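Local coordinates for F-actin-capping protein subunit alpha (Plasmodium berghei, PDB 7A0H), which probably caps the fast-growing barbed ends of actin filaments, blocking subunit exchange there without severing them, and assembles as an asymmetric homodimer, at residues I69-K72 / E73-S76; Y127-Y131 / Y132-S136. One frame throughout, in Å; residues are numbered along the deposited sequence.

Contact 1: I69-K72 / E73-S76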
loop_
_atom_site.group_PDB
_atom_site.type_symbol
_atom_site.label_atom_id
_atom_site.label_comp_id
_atom_site.label_asym_id
_atom_site.label_seq_id
_atom_site.Cartn_x
_atom_site.Cartn_y
_atom_site.Cartn_z
ATOM N N ILE A 69 -14.681 -15.973 14.964
ATOM C CA ILE A 69 -14.532 -14.889 14.005
ATOM C C ILE A 69 -14.718 -13.581 14.737
ATOM O O ILE A 69 -15.743 -13.372 15.396
ATOM C CB ILE A 69 -15.509 -14.998 12.851
ATOM C CG1 ILE A 69 -15.588 -16.427 12.309
ATOM C CG2 ILE A 69 -15.035 -14.068 11.766
ATOM C CD1 ILE A 69 -16.506 -16.471 11.169
ATOM N N ILE A 70 -13.740 -12.689 14.598
ATOM C CA ILE A 70 -13.727 -11.460 15.333
ATOM C C ILE A 70 -14.342 -10.383 14.497
ATOM O O ILE A 70 -13.787 -10.051 13.454
ATOM C CB ILE A 70 -12.297 -11.026 15.681
ATOM C CG1 ILE A 70 -11.420 -12.112 16.291
ATOM C CG2 ILE A 70 -12.370 -9.902 16.621
ATOM C CD1 ILE A 70 -12.003 -12.716 17.514
ATOM N N CYS A 71 -15.414 -9.755 14.976
ATOM C CA CYS A 71 -16.001 -8.632 14.238
ATOM C C CYS A 71 -17.070 -8.046 15.142
ATOM O O CYS A 71 -17.454 -8.687 16.124
ATOM C CB CYS A 71 -16.642 -9.104 12.918
ATOM S SG CYS A 71 -17.882 -10.468 13.209
ATOM N N LYS A 72 -17.661 -6.913 14.716
ATOM C CA LYS A 72 -18.725 -6.312 15.523
ATOM C C LYS A 72 -19.779 -7.328 15.881
ATOM O O LYS A 72 -20.206 -7.434 17.033
ATOM C CB LYS A 72 -19.456 -5.212 14.768
ATOM C CG LYS A 72 -18.683 -4.070 14.313
ATOM C CD LYS A 72 -19.557 -3.229 13.414
ATOM C CE LYS A 72 -18.772 -2.011 12.943
ATOM N NZ LYS A 72 -19.608 -1.163 12.067
ATOM N N GLU A 73 -20.270 -8.032 14.854
ATOM C CA GLU A 73 -21.459 -8.875 14.961
ATOM C C GLU A 73 -21.240 -10.032 15.930
ATOM O O GLU A 73 -22.205 -10.542 16.529
ATOM C CB GLU A 73 -21.821 -9.339 13.531
ATOM C CG GLU A 73 -22.406 -8.191 12.683
ATOM C CD GLU A 73 -21.378 -7.348 11.855
ATOM O OE1 GLU A 73 -20.166 -7.675 11.745
ATOM O OE2 GLU A 73 -21.811 -6.298 11.313
ATOM N N SER A 74 -19.999 -10.494 16.096
ATOM C CA SER A 74 -19.814 -11.545 17.074
ATOM C C SER A 74 -19.587 -10.998 18.478
ATOM O O SER A 74 -19.691 -11.779 19.420
ATOM C CB SER A 74 -18.635 -12.459 16.704
ATOM O OG SER A 74 -17.392 -11.756 16.573
ATOM N N LYS A 75 -19.385 -9.673 18.635
ATOM C CA LYS A 75 -18.966 -9.133 19.913
ATOM C C LYS A 75 -20.025 -9.414 20.947
ATOM O O LYS A 75 -21.209 -9.152 20.738
ATOM C CB LYS A 75 -18.736 -7.605 19.904
ATOM C CG LYS A 75 -17.597 -7.062 19.062
ATOM C CD LYS A 75 -17.363 -5.571 19.343
ATOM C CE LYS A 75 -16.999 -5.256 20.837
ATOM N NZ LYS A 75 -15.951 -6.122 21.467
ATOM N N SER A 76 -19.597 -9.902 22.081
ATOM C CA SER A 76 -20.513 -10.070 23.190
ATOM C C SER A 76 -19.772 -9.655 24.454
ATOM O O SER A 76 -18.875 -10.366 24.935
ATOM C CB SER A 76 -20.999 -11.513 23.238
ATOM O OG SER A 76 -22.089 -11.585 24.147
HETATM O O HOH W 1 -22.257 -7.641 18.398
#

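Contact 2: Y127-Y131 / Y132-S136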
loop_
_atom_site.group_PDB
_atom_site.type_symbol
_atom_site.label_atom_id
_atom_site.label_comp_id
_atom_site.label_asym_id
_atom_site.label_seq_id
_atom_site.Cartn_x
_atom_site.Cartn_y
_atom_site.Cartn_z
ATOM N N TYR A 127 -23.637 -24.429 0.861
ATOM C CA TYR A 127 -23.274 -23.612 -0.260
ATOM C C TYR A 127 -21.761 -23.624 -0.442
ATOM O O TYR A 127 -21.245 -23.824 -1.560
ATOM C CB TYR A 127 -23.816 -22.219 0.016
ATOM C CG TYR A 127 -23.179 -21.166 -0.876
ATOM C CD1 TYR A 127 -23.449 -21.151 -2.192
ATOM C CD2 TYR A 127 -22.255 -20.166 -0.364
ATOM C CE1 TYR A 127 -22.925 -20.197 -3.053
ATOM C CE2 TYR A 127 -21.748 -19.206 -1.172
ATOM C CZ TYR A 127 -22.046 -19.252 -2.572
ATOM O OH TYR A 127 -21.453 -18.367 -3.433
ATOM N N VAL A 128 -21.025 -23.410 0.651
ATOM C CA VAL A 128 -19.562 -23.428 0.588
ATOM C C VAL A 128 -19.091 -24.800 0.149
ATOM O O VAL A 128 -18.186 -24.949 -0.673
ATOM C CB VAL A 128 -18.992 -23.058 1.990
ATOM C CG1 VAL A 128 -17.515 -23.363 2.064
ATOM C CG2 VAL A 128 -19.325 -21.622 2.284
ATOM N N ASP A 129 -19.686 -25.818 0.708
ATOM C CA ASP A 129 -19.316 -27.175 0.355
ATOM C C ASP A 129 -19.506 -27.429 -1.127
ATOM O O ASP A 129 -18.689 -28.110 -1.786
ATOM C CB ASP A 129 -20.228 -28.117 1.172
ATOM C CG ASP A 129 -19.959 -29.560 0.912
ATOM O OD1 ASP A 129 -18.774 -29.948 0.876
ATOM O OD2 ASP A 129 -20.940 -30.328 0.800
ATOM N N ILE A 130 -20.607 -26.936 -1.678
ATOM C CA ILE A 130 -20.854 -27.272 -3.075
ATOM C C ILE A 130 -19.982 -26.443 -4.021
ATOM O O ILE A 130 -19.542 -26.942 -5.046
ATOM C CB ILE A 130 -22.344 -27.087 -3.393
ATOM C CG1 ILE A 130 -23.154 -28.140 -2.632
ATOM C CG2 ILE A 130 -22.617 -27.260 -4.880
ATOM C CD1 ILE A 130 -24.700 -27.921 -2.697
ATOM N N TYR A 131 -19.773 -25.164 -3.728
ATOM C CA TYR A 131 -19.251 -24.219 -4.708
ATOM C C TYR A 131 -17.809 -23.701 -4.510
ATOM O O TYR A 131 -17.223 -23.220 -5.493
ATOM C CB TYR A 131 -20.162 -22.988 -4.746
ATOM C CG TYR A 131 -21.464 -23.351 -5.270
ATOM C CD1 TYR A 131 -21.611 -23.655 -6.599
ATOM C CD2 TYR A 131 -22.566 -23.375 -4.478
ATOM C CE1 TYR A 131 -22.819 -24.019 -7.104
ATOM C CE2 TYR A 131 -23.724 -23.700 -4.957
ATOM C CZ TYR A 131 -23.873 -24.032 -6.279
ATOM O OH TYR A 131 -25.109 -24.376 -6.774
ATOM N N TYR A 132 -17.248 -23.737 -3.285
ATOM C CA TYR A 132 -15.855 -23.327 -3.018
ATOM C C TYR A 132 -14.879 -24.459 -3.356
ATOM O O TYR A 132 -15.100 -25.628 -3.036
ATOM C CB TYR A 132 -15.676 -22.912 -1.512
ATOM C CG TYR A 132 -16.237 -21.529 -1.196
ATOM C CD1 TYR A 132 -15.611 -20.646 -0.303
ATOM C CD2 TYR A 132 -17.380 -21.090 -1.835
ATOM C CE1 TYR A 132 -16.101 -19.355 -0.101
ATOM C CE2 TYR A 132 -17.898 -19.842 -1.618
ATOM C CZ TYR A 132 -17.268 -18.953 -0.745
ATOM O OH TYR A 132 -17.808 -17.647 -0.604
ATOM N N LYS A 133 -13.839 -24.113 -4.054
ATOM C CA LYS A 133 -12.657 -24.944 -4.173
ATOM C C LYS A 133 -12.378 -25.769 -2.923
ATOM O O LYS A 133 -12.363 -25.250 -1.789
ATOM C CB LYS A 133 -11.412 -24.050 -4.425
ATOM C CG LYS A 133 -11.384 -23.278 -5.753
ATOM C CD LYS A 133 -10.163 -22.310 -5.878
ATOM C CE LYS A 133 -10.372 -21.388 -7.053
ATOM N NZ LYS A 133 -9.396 -20.239 -7.135
ATOM N N LYS A 134 -12.034 -27.028 -3.145
ATOM C CA LYS A 134 -11.357 -27.906 -2.203
ATOM C C LYS A 134 -9.903 -28.115 -2.675
ATOM O O LYS A 134 -9.467 -27.535 -3.672
ATOM C CB LYS A 134 -12.163 -29.218 -2.072
ATOM C CG LYS A 134 -13.689 -29.039 -1.742
ATOM C CD LYS A 134 -14.426 -30.362 -1.706
ATOM C CE LYS A 134 -15.911 -30.177 -1.510
ATOM N NZ LYS A 134 -16.156 -29.414 -0.263
ATOM N N TRP A 135 -9.177 -29.000 -1.980
ATOM C CA TRP A 135 -7.730 -29.148 -2.159
ATOM C C TRP A 135 -7.351 -29.315 -3.626
ATOM O O TRP A 135 -6.534 -28.556 -4.150
ATOM C CB TRP A 135 -7.234 -30.337 -1.327
ATOM C CG TRP A 135 -5.715 -30.525 -1.332
ATOM C CD1 TRP A 135 -4.811 -30.012 -0.417
ATOM C CD2 TRP A 135 -4.916 -31.289 -2.295
ATOM N NE1 TRP A 135 -3.525 -30.421 -0.751
ATOM C CE2 TRP A 135 -3.561 -31.184 -1.890
ATOM C CE3 TRP A 135 -5.226 -32.061 -3.440
ATOM C CZ2 TRP A 135 -2.528 -31.810 -2.583
ATOM C CZ3 TRP A 135 -4.174 -32.680 -4.142
ATOM C CH2 TRP A 135 -2.863 -32.545 -3.716
ATOM N N SER A 136 -7.942 -30.296 -4.311
ATOM C CA SER A 136 -7.615 -30.559 -5.713
ATOM C C SER A 136 -7.923 -29.381 -6.646
ATOM O O SER A 136 -7.351 -29.317 -7.742
ATOM C CB SER A 136 -8.371 -31.813 -6.178
ATOM O OG SER A 136 -9.780 -31.650 -6.033
HETATM O O HOH W 2 -15.789 -26.682 -0.729
HETATM O O HOH W 3 -17.028 -27.831 -4.068
#

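Contact 1: I69-K72 / E73-S76
I69 meets the turn through its carbonyl: the hydroxyl OG of S74 donates to I69 O over 2.6 Å, lying in the carbonyl plane with a C=O...OG angle of 151°. I69's own side chain packs instead on S161, Y163 and L176 of the large central sheet. At I70 the chain is still paired with I58 of the neighbouring strand, and its CB points away from the turn, the side chain packing on Y80 and H93.

C71 is where the direction changes. Its amide N donates to S74 OG (3.2 Å), so that one hydroxyl gives to I69 O and receives from C71 N. S74 reaches both because its OG stands between its own backbone N and carbonyl carbon (chi1 58°), turned back over the preceding residues. In return, S74 N makes two weak bonds, one to C71 O and one to C71 SG, the latter at 3.6 Å. The reciprocal C71-S74 bonding resembles a capping box, though no helix follows, only two overlapping turns. These turns carry the chain from strand 66-70, half of a two-stranded hairpin, into strand 75-76 at the edge of the four-stranded antiparallel sheet, where the S74 backbone pairs with L81. C71 SG also lies 3.9 Å from E73 OE1, a carboxylate oxygen hydrogen-bonded to the hydroxyl of Y57.

K72 closes the second turn: K75 N donates to K72 O at 2.9 Å, approaching from well above the carbonyl plane. Water 1 donates to both K72 O and K75 O, bridging the two carbonyls. The K72 chain runs extended away from the bend, while the first carbons of K75 lie against the K72 carbonyl, with CG 3.3 Å from K72 O, before the chain bends toward its salt bridge with E54.

Contact 2: Y127-Y131 / Y132-S136
Y132 lays one face of its ring over V128, whose CG1 comes within 4.0 Å of Y132 CG. The edge of the same ring is directed at the face of Y127 in an offset edge-to-face pair, with planes at 69° and CE2 of Y127 3.9 Å from CE2 of Y132. Y127 can meet it because its CG is anti to the backbone N (chi1 164°). Both hydroxyls then converge on the carboxylate oxygen OE1 of E258 in helix 243-266, and P285 of the second subunit packs on Y132.

This is the C-terminal end of helix 112-131. Y132 N still makes an i to i+4 bond to V128 O (3.0 Å), yet Y132 itself has left helical geometry and leads into the following loop. Beyond the tyrosines, K134 folds back on the helix end, its chain bent at the last torsion, and NZ forms a salt bridge 2.9 Å from D129 OD1, met on the anti side of the carboxylate and 25° out of its plane. NZ also makes a weak bond to D129 O and donates to water 2, while water 3 lies between the carbonyls of D129 and Y132. A lysine ammonium beside C-terminal carbonyls would probably interact favourably with the partial negative charge at that helix end, and the two tyrosine hydroxyls sharing E258 would be expected to stabilise its charged form.

Contact 1 and contact 2 do not touch: their centres lie 25 Å apart and their nearest atoms about 11 Å. What relates them is the five-stranded antiparallel sheet, above all strand 170-183. Contact 1 reaches that strand through L176 and F174, contact 2 through I177 and C179, residues of the other parity along it, consistent with the two lying against opposite faces. C179 is disulfide-bonded to C158 on the neighbouring strand 154-167, which also supplies S161 and Y163 to contact 1. Only contact 2 is touched by the second subunit; a glycerol, probably from crystallisation, lies about 5 Å from the side chain of I130.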